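PDB 4H3T: CRISPR-associated protein, Cse1 family from Acidimicrobium ferrooxidans, which probably serves as the large Cse1 subunit of a type I-E CRISPR Cascade complex, a surveillance assembly that recognises invading DNA. Local coordinates for residues Ala128-Ala133 against Pro279-Cys284; Glu166-Gly171 against Thr259-Arg264. The protein carries 1 engineered substitution. All coordinates share one frame; numbering follows the deposited sequence.

Contact 1: residues Ala128-Ala133 against Pro279-Cys284; sequences ANSLVA and PRVLIC
One backbone hydrogen bond pins a short 3-10 turn, Ala128-Leu131, against strand 279-284. Ala128 N gives its hydrogen to Pro279 O over 2.8 Å, with 156° at the hydrogen; the donor stands well above the carbonyl plane (55° out of it), not on a lone pair. The turn is held by its own backbone, with Leu131 N bonded to Ala128 O at 3.0 Å. Close by the first bond, the methyl CB of Ala128 rests on the peptide carbon, Pro279 C, at 3.5 Å.

Ser130 makes a polar-on-apolar contact. Its OG lies between the backbone N and the carbonyl carbon (chi1 69°), where it bonds to Thr127 O and at the same time touches Val281 CG1 at 3.3 Å. Ile283 CD1 reaches the same hydroxyl more loosely, at 4.0 Å.

The remaining contacts are apolar. Leu131 CD1 meets Ile283 CD1 tip to tip at 3.9 Å, the two chains crossing obliquely, while its other branch, CD2, lies near Val281 CG2.

Arg280, Leu282 and Cys284 bond through their backbones to the antiparallel strand 263-272, and Val281 pairs with Lys126 of strand 126-127, the short strand that runs directly into the turn. Leu131 also packs on Leu267 of strand 263-272 and on Trp163 of helix 157-170, joining helix to sheet.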
ATOM      1  N   ALA A 128      -3.143 -14.203 -22.546  1.00 44.97           N
ATOM      2  CA  ALA A 128      -3.466 -13.987 -21.160  1.00 43.29           C
ATOM      3  C   ALA A 128      -2.304 -13.522 -20.270  1.00 44.97           C
ATOM      4  O   ALA A 128      -2.548 -12.915 -19.223  1.00 43.93           O
ATOM      5  CB  ALA A 128      -4.086 -15.218 -20.603  1.00 46.12           C
ATOM      6  N   ASN A 129      -1.072 -13.663 -20.712  1.00 43.32           N
ATOM      7  CA  ASN A 129       0.074 -13.144 -19.966  1.00 44.08           C
ATOM      8  C   ASN A 129      -0.025 -11.596 -19.804  1.00 45.71           C
ATOM      9  O   ASN A 129       0.458 -11.081 -18.810  1.00 43.26           O
ATOM     10  CB  ASN A 129       1.370 -13.560 -20.693  1.00 48.32           C
ATOM     11  CG  ASN A 129       2.571 -13.179 -19.920  1.00 67.81           C
ATOM     12  OD1 ASN A 129       3.344 -12.312 -20.348  1.00 64.20           O
ATOM     13  ND2 ASN A 129       2.741 -13.834 -18.768  1.00 62.29           N
ATOM     14  N   SER A 130      -0.733 -10.876 -20.711  1.00 44.72           N
ATOM     15  CA  SER A 130      -0.956  -9.408 -20.572  1.00 44.96           C
ATOM     16  C   SER A 130      -1.762  -9.042 -19.272  1.00 46.59           C
ATOM     17  O   SER A 130      -1.749  -7.884 -18.833  1.00 41.68           O
ATOM     18  CB  SER A 130      -1.685  -8.875 -21.804  1.00 50.62           C
ATOM     19  OG  SER A 130      -3.008  -9.377 -21.812  1.00 65.72           O
ATOM     20  N   LEU A 131      -2.506 -10.005 -18.680  1.00 42.29           N
ATOM     21  CA  LEU A 131      -3.255  -9.759 -17.428  1.00 43.21           C
ATOM     22  C   LEU A 131      -2.321  -9.857 -16.212  1.00 45.97           C
ATOM     23  O   LEU A 131      -2.627  -9.367 -15.142  1.00 47.37           O
ATOM     24  CB  LEU A 131      -4.366 -10.849 -17.361  1.00 44.38           C
ATOM     25  CG  LEU A 131      -5.559 -10.718 -16.513  1.00 49.29           C
ATOM     26  CD1 LEU A 131      -6.304  -9.412 -16.687  1.00 46.66           C
ATOM     27  CD2 LEU A 131      -6.445 -11.903 -16.755  1.00 54.50           C
ATOM     28  N   VAL A 132      -1.142 -10.434 -16.383  1.00 45.18           N
ATOM     29  CA  VAL A 132      -0.199 -10.595 -15.264  1.00 44.84           C
ATOM     30  C   VAL A 132       0.610  -9.333 -15.088  1.00 51.98           C
ATOM     31  O   VAL A 132       1.156  -8.863 -16.062  1.00 49.00           O
ATOM     32  CB  VAL A 132       0.725 -11.795 -15.520  1.00 47.62           C
ATOM     33  CG1 VAL A 132       1.831 -11.909 -14.454  1.00 47.27           C
ATOM     34  CG2 VAL A 132      -0.092 -13.103 -15.647  1.00 47.54           C
ATOM     35  N   ALA A 133       0.747  -8.810 -13.846  1.00 47.91           N
ATOM     36  CA  ALA A 133       1.646  -7.696 -13.566  1.00 50.18           C
ATOM     37  C   ALA A 133       3.013  -8.292 -13.239  1.00 62.60           C
ATOM     38  O   ALA A 133       3.092  -9.272 -12.452  1.00 63.96           O
ATOM     39  CB  ALA A 133       1.162  -6.895 -12.370  1.00 50.34           C
ATOM     40  N   PRO A 279      -6.050 -18.858 -22.157  1.00 41.28           N
ATOM     41  CA  PRO A 279      -4.884 -18.440 -22.979  1.00 41.64           C
ATOM     42  C   PRO A 279      -4.984 -16.997 -23.521  1.00 46.03           C
ATOM     43  O   PRO A 279      -3.991 -16.443 -23.990  1.00 43.63           O
ATOM     44  CB  PRO A 279      -4.906 -19.436 -24.132  1.00 44.82           C
ATOM     45  CG  PRO A 279      -6.286 -19.838 -24.260  1.00 47.21           C
ATOM     46  CD  PRO A 279      -6.971 -19.706 -22.932  1.00 41.89           C
ATOM     47  N   ARG A 280      -6.196 -16.408 -23.570  1.00 41.58           N
ATOM     48  CA  ARG A 280      -6.392 -15.103 -24.181  1.00 38.54           C
ATOM     49  C   ARG A 280      -7.309 -14.228 -23.332  1.00 42.66           C
ATOM     50  O   ARG A 280      -8.148 -14.742 -22.584  1.00 40.81           O
ATOM     51  CB  ARG A 280      -6.988 -15.261 -25.606  1.00 39.86           C
ATOM     52  CG  ARG A 280      -6.095 -15.990 -26.626  1.00 43.77           C
ATOM     53  CD  ARG A 280      -6.802 -16.083 -28.006  1.00 53.76           C
ATOM     54  NE  ARG A 280      -8.149 -16.679 -27.876  1.00 62.62           N
ATOM     55  CZ  ARG A 280      -9.289 -16.247 -28.427  1.00 77.12           C
ATOM     56  NH1 ARG A 280      -9.288 -15.208 -29.254  1.00 75.38           N
ATOM     57  NH2 ARG A 280     -10.439 -16.874 -28.175  1.00 62.62           N
ATOM     58  N   VAL A 281      -7.190 -12.893 -23.525  1.00 38.22           N
ATOM     59  CA  VAL A 281      -7.937 -11.898 -22.766  1.00 40.17           C
ATOM     60  C   VAL A 281      -8.102 -10.615 -23.626  1.00 44.38           C
ATOM     61  O   VAL A 281      -7.249 -10.317 -24.474  1.00 42.33           O
ATOM     62  CB  VAL A 281      -7.251 -11.568 -21.393  1.00 43.23           C
ATOM     63  CG1 VAL A 281      -5.912 -10.852 -21.592  1.00 42.34           C
ATOM     64  CG2 VAL A 281      -8.168 -10.717 -20.525  1.00 44.55           C
ATOM     65  N   LEU A 282      -9.163  -9.866 -23.357  1.00 40.34           N
ATOM     66  CA  LEU A 282      -9.411  -8.545 -23.947  1.00 41.14           C
ATOM     67  C   LEU A 282      -9.514  -7.564 -22.772  1.00 41.67           C
ATOM     68  O   LEU A 282     -10.291  -7.794 -21.840  1.00 39.49           O
ATOM     69  CB  LEU A 282     -10.667  -8.554 -24.824  1.00 41.39           C
ATOM     70  CG  LEU A 282     -11.112  -7.208 -25.461  1.00 45.58           C
ATOM     71  CD1 LEU A 282     -10.016  -6.526 -26.258  1.00 46.48           C
ATOM     72  CD2 LEU A 282     -12.283  -7.420 -26.375  1.00 47.96           C
ATOM     73  N   ILE A 283      -8.703  -6.505 -22.777  1.00 37.63           N
ATOM     74  CA  ILE A 283      -8.639  -5.534 -21.659  1.00 38.53           C
ATOM     75  C   ILE A 283      -8.791  -4.150 -22.230  1.00 42.72           C
ATOM     76  O   ILE A 283      -7.931  -3.718 -22.988  1.00 39.56           O
ATOM     77  CB  ILE A 283      -7.314  -5.632 -20.872  1.00 41.05           C
ATOM     78  CG1 ILE A 283      -7.050  -7.055 -20.402  1.00 40.80           C
ATOM     79  CG2 ILE A 283      -7.287  -4.689 -19.698  1.00 38.24           C
ATOM     80  CD1 ILE A 283      -5.643  -7.203 -19.797  1.00 40.58           C
ATOM     81  N   CYS A 284      -9.834  -3.456 -21.798  1.00 39.02           N
ATOM     82  CA  CYS A 284     -10.271  -2.146 -22.290  1.00 40.37           C
ATOM     83  C   CYS A 284     -10.510  -1.220 -21.143  1.00 41.03           C
ATOM     84  O   CYS A 284     -10.622  -1.635 -19.983  1.00 37.80           O
ATOM     85  CB  CYS A 284     -11.531  -2.295 -23.137  1.00 41.08           C
ATOM     86  SG  CYS A 284     -11.366  -3.451 -24.511  1.00 45.59           S
TER

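Contact 2: residues Glu166-Gly171 against Thr259-Arg264; sequences ERHAFG and TWQGRR
His168, near the C-terminal end of helix 157-170, carries this contact. Its CB lies 3.6 Å from Trp260 O, and with CG anti to the carbonyl carbon (chi1 -83°) the ring is swung into the bend that leads into strand 263-272. ND1 accepts the hydrogen of Arg263 N at 3.0 Å, with 153° at the hydrogen and the donor tilted somewhat from the ring plane. CE1 comes edge-on, in plane, to Arg263 O at 3.1 Å. Over one face lies the amide of Gln261, its NE2 4.0 Å above the ring centre and the two planes 33° apart; that amide is held by a bond from Gln261 NE2 to Thr259 O. At the tip, NE2 bonds to Phe112 O; with ND1 already accepting from Arg263 N, the ring is probably neutral and protonated on NE2.

An alanine in place of His168 would lose both ring bonds and would probably loosen the bend around Gln261, an inverse gamma turn.

Gly262 passes so close to the helix that its CA makes a CH...O contact with His168 O at 3.5 Å, where a CB would clash. Arg263 runs along the helix end, its CG 3.6 Å from Arg167 O.

Asp175 forms salt bridges with both Arg167 and Arg263, Arg167 packs on Ile283 of strand 275-289, and Ala169 and Phe170 lean on helix 196-199.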
ATOM      1  N   GLU A 166      -7.130  -7.718  -9.626  1.00 35.83           N
ATOM      2  CA  GLU A 166      -6.053  -6.755  -9.551  1.00 35.85           C
ATOM      3  C   GLU A 166      -6.098  -5.756 -10.686  1.00 38.22           C
ATOM      4  O   GLU A 166      -5.811  -4.575 -10.451  1.00 35.67           O
ATOM      5  CB  GLU A 166      -4.690  -7.505  -9.530  1.00 37.65           C
ATOM      6  CG  GLU A 166      -3.442  -6.644  -9.264  1.00 40.91           C
ATOM      7  CD  GLU A 166      -2.717  -6.065 -10.467  1.00 46.91           C
ATOM      8  OE1 GLU A 166      -3.285  -6.126 -11.577  1.00 42.64           O
ATOM      9  OE2 GLU A 166      -1.621  -5.476 -10.289  1.00 39.76           O
ATOM     10  N   ARG A 167      -6.415  -6.192 -11.922  1.00 36.18           N
ATOM     11  CA  ARG A 167      -6.307  -5.297 -13.067  1.00 36.23           C
ATOM     12  C   ARG A 167      -7.348  -4.187 -13.047  1.00 38.06           C
ATOM     13  O   ARG A 167      -7.076  -3.114 -13.546  1.00 36.40           O
ATOM     14  CB  ARG A 167      -6.367  -6.095 -14.375  1.00 35.38           C
ATOM     15  CG  ARG A 167      -6.026  -5.276 -15.584  1.00 33.77           C
ATOM     16  CD  ARG A 167      -4.716  -4.523 -15.499  1.00 38.46           C
ATOM     17  NE  ARG A 167      -4.195  -4.331 -16.841  1.00 39.41           N
ATOM     18  CZ  ARG A 167      -3.402  -5.168 -17.480  1.00 44.59           C
ATOM     19  NH1 ARG A 167      -3.068  -4.939 -18.752  1.00 38.46           N
ATOM     20  NH2 ARG A 167      -2.966  -6.268 -16.881  1.00 38.37           N
ATOM     21  N   HIS A 168      -8.535  -4.438 -12.521  1.00 37.09           N
ATOM     22  CA  HIS A 168      -9.536  -3.379 -12.417  1.00 35.77           C
ATOM     23  C   HIS A 168      -9.094  -2.230 -11.516  1.00 37.77           C
ATOM     24  O   HIS A 168      -9.500  -1.073 -11.733  1.00 37.51           O
ATOM     25  CB  HIS A 168     -10.830  -3.914 -11.854  1.00 36.23           C
ATOM     26  CG  HIS A 168     -11.721  -4.554 -12.849  1.00 38.08           C
ATOM     27  ND1 HIS A 168     -12.399  -3.810 -13.770  1.00 39.64           N
ATOM     28  CD2 HIS A 168     -11.934  -5.874 -13.098  1.00 39.27           C
ATOM     29  CE1 HIS A 168     -13.109  -4.681 -14.476  1.00 39.08           C
ATOM     30  NE2 HIS A 168     -12.823  -5.940 -14.130  1.00 38.28           N
ATOM     31  N   ALA A 169      -8.219  -2.521 -10.546  1.00 35.56           N
ATOM     32  CA  ALA A 169      -7.739  -1.566  -9.531  1.00 34.89           C
ATOM     33  C   ALA A 169      -6.368  -0.958  -9.851  1.00 38.55           C
ATOM     34  O   ALA A 169      -6.090   0.127  -9.384  1.00 39.01           O
ATOM     35  CB  ALA A 169      -7.656  -2.315  -8.174  1.00 35.04           C
ATOM     36  N   PHE A 170      -5.457  -1.706 -10.507  1.00 36.32           N
ATOM     37  CA  PHE A 170      -4.066  -1.300 -10.669  1.00 38.29           C
ATOM     38  C   PHE A 170      -3.635  -1.165 -12.138  1.00 44.03           C
ATOM     39  O   PHE A 170      -2.475  -1.039 -12.388  1.00 40.41           O
ATOM     40  CB  PHE A 170      -3.133  -2.326  -9.973  1.00 39.35           C
ATOM     41  CG  PHE A 170      -3.003  -2.125  -8.488  1.00 39.20           C
ATOM     42  CD1 PHE A 170      -2.116  -1.202  -7.986  1.00 41.13           C
ATOM     43  CD2 PHE A 170      -3.703  -2.929  -7.590  1.00 42.53           C
ATOM     44  CE1 PHE A 170      -1.940  -1.035  -6.601  1.00 40.10           C
ATOM     45  CE2 PHE A 170      -3.505  -2.780  -6.191  1.00 43.69           C
ATOM     46  CZ  PHE A 170      -2.619  -1.830  -5.722  1.00 42.20           C
ATOM     47  N   GLY A 171      -4.548  -1.093 -13.071  1.00 41.15           N
ATOM     48  CA  GLY A 171      -4.158  -0.966 -14.465  1.00 39.89           C
ATOM     49  C   GLY A 171      -3.482   0.365 -14.823  1.00 45.09           C
ATOM     50  O   GLY A 171      -3.502   1.338 -14.069  1.00 42.31           O
ATOM     51  N   THR A 259     -15.082  -2.692  -5.285  1.00 41.38           N
ATOM     52  CA  THR A 259     -15.269  -3.625  -6.375  1.00 39.21           C
ATOM     53  C   THR A 259     -15.364  -2.892  -7.707  1.00 41.86           C
ATOM     54  O   THR A 259     -15.944  -3.404  -8.655  1.00 37.77           O
ATOM     55  CB  THR A 259     -16.534  -4.421  -6.091  1.00 37.67           C
ATOM     56  OG1 THR A 259     -17.687  -3.553  -6.054  1.00 40.24           O
ATOM     57  CG2 THR A 259     -16.432  -5.208  -4.808  1.00 36.50           C
ATOM     58  N   TRP A 260     -14.763  -1.707  -7.788  1.00 37.91           N
ATOM     59  CA  TRP A 260     -14.922  -0.819  -8.927  1.00 36.17           C
ATOM     60  C   TRP A 260     -14.498  -1.457 -10.230  1.00 39.22           C
ATOM     61  O   TRP A 260     -13.382  -1.962 -10.331  1.00 37.95           O
ATOM     62  CB  TRP A 260     -14.085   0.469  -8.692  1.00 35.84           C
ATOM     63  CG  TRP A 260     -14.462   1.606  -9.570  1.00 37.16           C
ATOM     64  CD1 TRP A 260     -13.768   2.089 -10.637  1.00 39.40           C
ATOM     65  CD2 TRP A 260     -15.595   2.457  -9.403  1.00 38.36           C
ATOM     66  NE1 TRP A 260     -14.388   3.209 -11.131  1.00 41.66           N
ATOM     67  CE2 TRP A 260     -15.513   3.463 -10.389  1.00 43.53           C
ATOM     68  CE3 TRP A 260     -16.617   2.535  -8.457  1.00 41.63           C
ATOM     69  CZ2 TRP A 260     -16.399   4.539 -10.428  1.00 45.10           C
ATOM     70  CZ3 TRP A 260     -17.486   3.608  -8.495  1.00 43.88           C
ATOM     71  CH2 TRP A 260     -17.393   4.576  -9.493  1.00 44.38           C
ATOM     72  N   GLN A 261     -15.371  -1.419 -11.210  1.00 36.40           N
ATOM     73  CA  GLN A 261     -15.062  -1.867 -12.559  1.00 38.41           C
ATOM     74  C   GLN A 261     -14.346  -0.749 -13.277  1.00 39.80           C
ATOM     75  O   GLN A 261     -14.881  -0.106 -14.202  1.00 38.43           O
ATOM     76  CB  GLN A 261     -16.343  -2.333 -13.271  1.00 40.43           C
ATOM     77  CG  GLN A 261     -17.102  -3.403 -12.492  1.00 38.66           C
ATOM     78  CD  GLN A 261     -16.330  -4.686 -12.385  1.00 40.52           C
ATOM     79  OE1 GLN A 261     -16.272  -5.470 -13.315  1.00 38.75           O
ATOM     80  NE2 GLN A 261     -15.675  -4.887 -11.277  1.00 37.30           N
ATOM     81  N   GLY A 262     -13.047  -0.651 -12.977  1.00 37.14           N
ATOM     82  CA  GLY A 262     -12.162   0.335 -13.591  1.00 36.33           C
ATOM     83  C   GLY A 262     -11.737  -0.016 -14.998  1.00 40.37           C
ATOM     84  O   GLY A 262     -11.196   0.829 -15.711  1.00 37.89           O
ATOM     85  N   ARG A 263     -11.942  -1.273 -15.390  1.00 36.83           N
ATOM     86  CA  ARG A 263     -11.659  -1.774 -16.730  1.00 37.16           C
ATOM     87  C   ARG A 263     -12.905  -2.521 -17.270  1.00 40.17           C
ATOM     88  O   ARG A 263     -13.941  -2.599 -16.598  1.00 36.78           O
ATOM     89  CB  ARG A 263     -10.399  -2.691 -16.707  1.00 36.87           C
ATOM     90  CG  ARG A 263      -9.087  -1.954 -16.269  1.00 34.13           C
ATOM     91  CD  ARG A 263      -8.640  -1.070 -17.357  1.00 40.82           C
ATOM     92  NE  ARG A 263      -7.403  -0.319 -17.063  1.00 39.61           N
ATOM     93  CZ  ARG A 263      -7.326   0.887 -16.502  1.00 42.73           C
ATOM     94  NH1 ARG A 263      -8.415   1.493 -16.051  1.00 38.37           N
ATOM     95  NH2 ARG A 263      -6.159   1.489 -16.379  1.00 39.53           N
ATOM     96  N   ARG A 264     -12.832  -2.870 -18.536  1.00 38.41           N
ATOM     97  CA  ARG A 264     -13.755  -3.725 -19.245  1.00 38.79           C
ATOM     98  C   ARG A 264     -12.909  -4.890 -19.761  1.00 41.12           C
ATOM     99  O   ARG A 264     -12.010  -4.717 -20.616  1.00 40.51           O
ATOM    100  CB  ARG A 264     -14.502  -3.006 -20.361  1.00 39.70           C
ATOM    101  CG  ARG A 264     -15.444  -1.925 -19.856  1.00 40.35           C
ATOM    102  CD  ARG A 264     -16.544  -2.425 -18.918  1.00 43.69           C
ATOM    103  NE  ARG A 264     -17.429  -1.319 -18.568  1.00 41.60           N
ATOM    104  CZ  ARG A 264     -17.320  -0.525 -17.524  1.00 45.89           C
ATOM    105  NH1 ARG A 264     -16.428  -0.778 -16.582  1.00 43.21           N
ATOM    106  NH2 ARG A 264     -18.181   0.479 -17.353  1.00 46.11           N
TER

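From the N terminus, the chain leaves strand 126-127 through the turn of contact 1, crosses an unmodelled stretch (138-150) and enters helix 157-170, whose C-terminal part, with Gly171 after it, supplies one side of contact 2. It then wanders through some ninety residues before 259-264 returns to that helix end, closing the inner loop. Strand 263-272 follows, then strand 275-289 runs back antiparallel to it and reaches 128-133, closing the outer loop; the two closures therefore nest rather than cross. The contacts also meet directly: Arg264 O probably bonds to Cys284 N within the sheet, and Arg167 NH2 to Ser130 O. Turn, helix end and strand pair are thus tied together.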